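Local coordinates for phenylalanyl-tRNA synthetase beta chain (Pyrococcus horikoshii, PDB 2CXI) that forms, with the alpha subunit, the tetrameric enzyme that charges tRNA(Phe) with phenylalanine, this N-terminal fragment carrying the amino acid-editing domain, at the interface of chains A and B. Residues are numbered along the deposited sequence; one frame, centred on the assembly and turned at random. Chains: chain A/B, Phenylalanyl-tRNA synthetase beta chain.

The interface of chains A and B. Residues chain A 151, 206; chain B 7, 9-10, 13, 44, 117.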
# COMPACT_ATOMS: atom_id res chain seq x y z
N LYS A 151 12.33 -0.73 8.39
CA LYS A 151 11.27 -0.77 7.39
C LYS A 151 10.10 0.13 7.80
O LYS A 151 9.32 -0.23 8.68
CB LYS A 151 10.79 -2.20 7.12
CG LYS A 151 9.83 -2.31 5.93
CD LYS A 151 9.35 -3.78 5.77
CE LYS A 151 8.59 -3.98 4.48
NZ LYS A 151 8.43 -5.47 4.16
N GLU A 206 7.72 -4.21 10.30
CA GLU A 206 7.80 -5.64 10.52
C GLU A 206 7.99 -6.05 11.97
O GLU A 206 8.38 -7.18 12.25
CB GLU A 206 8.94 -6.20 9.69
CG GLU A 206 8.51 -6.61 8.29
CD GLU A 206 9.68 -7.06 7.47
OE1 GLU A 206 10.46 -7.88 8.01
OE2 GLU A 206 9.85 -6.57 6.33
N SER B 7 3.44 -8.74 0.04
CA SER B 7 3.51 -8.51 1.46
C SER B 7 2.88 -7.14 1.79
O SER B 7 3.15 -6.12 1.15
CB SER B 7 4.97 -8.58 1.94
OG SER B 7 5.20 -7.66 2.99
N SER B 9 3.45 -5.18 4.42
CA SER B 9 4.47 -4.21 4.88
C SER B 9 5.29 -3.68 3.70
O SER B 9 5.64 -2.49 3.65
CB SER B 9 5.37 -4.79 5.99
OG SER B 9 6.02 -5.97 5.55
N ASP B 10 5.52 -4.53 2.72
CA ASP B 10 6.20 -4.13 1.49
C ASP B 10 5.40 -3.06 0.71
O ASP B 10 5.90 -1.98 0.38
CB ASP B 10 6.46 -5.35 0.63
CG ASP B 10 7.36 -5.06 -0.53
OD1 ASP B 10 8.31 -4.27 -0.35
OD2 ASP B 10 7.21 -5.55 -1.65
N ARG B 13 5.54 0.22 2.73
CA ARG B 13 6.81 0.97 2.59
C ARG B 13 6.91 1.71 1.24
O ARG B 13 7.35 2.85 1.20
CB ARG B 13 8.04 0.08 2.86
CG ARG B 13 8.29 -1.04 1.88
CD ARG B 13 9.75 -1.56 1.86
NE ARG B 13 9.86 -2.88 1.21
CZ ARG B 13 10.84 -3.73 1.40
NH1 ARG B 13 11.84 -3.41 2.23
NH2 ARG B 13 10.85 -4.88 0.76
N LYS B 44 3.96 -12.09 9.68
CA LYS B 44 3.82 -11.10 8.57
C LYS B 44 2.53 -11.32 7.76
O LYS B 44 2.17 -12.46 7.45
CB LYS B 44 5.00 -11.14 7.61
CG LYS B 44 6.17 -10.20 7.97
CD LYS B 44 7.39 -10.43 7.05
CE LYS B 44 7.29 -9.63 5.72
NZ LYS B 44 8.28 -10.06 4.71
N ASP B 117 11.41 -9.56 0.57
CA ASP B 117 10.24 -9.03 -0.15
C ASP B 117 10.59 -8.54 -1.57
O ASP B 117 9.97 -9.01 -2.52
CB ASP B 117 9.51 -7.95 0.67
CG ASP B 117 8.67 -8.52 1.83
OD1 ASP B 117 8.41 -9.75 1.88
OD2 ASP B 117 8.19 -7.81 2.73
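A:Lys151, from a loop of the B3/4 editing domain of chain A, reaches into a cluster of polar side chains at the start of helix 8-15 of chain B. Its side chain is extended, with CG anti to the backbone N (chi1 -171°), which carries the ammonium group in among the chain B residues. There NZ forms a salt bridge with the carboxylate OD2 of B:Asp117 at 2.7 Å. NZ also donates to the hydroxyl OG of B:Ser9 at 2.8 Å. From its own chain, A:Glu206 OE2 also accepts from NZ at 2.8 Å, on the anti side of the carboxylate. Two acids and a hydroxyl thus grip the ammonium group.

The second shell fixes the acceptors. B:Ser7 OG donates to B:Asp117 OD2 from above the carboxylate plane. It also accepts from B:Ser9 OG and from the backbone N of B:Asp10. B:Lys44 NZ pairs with the other oxygen, B:Asp117 OD1, at 2.8 Å, while its CE lies 3.9 Å from A:Glu206 CD.

B:Arg13 crosses A:Lys151 at about a right angle. The lysine CE sits over one guanidinium face, toward its rim, 3.6 Å above the plane. B:Asp10 OD1 holds that group from its edge, accepting in the guanidinium plane from both NE and NH2. With an alanine here, B:Asp10 OD1 would probably lose both arginine donors, and the lysine CE the flat group beneath it.

The whole interface is not an exact two-fold and may reflect crystal packing. A:Lys151 and A:Glu206, both in loops of chain A, meet a cluster that joins the ends of strand 3-7, helix 8-15, strand 44-51 and helix 116-133.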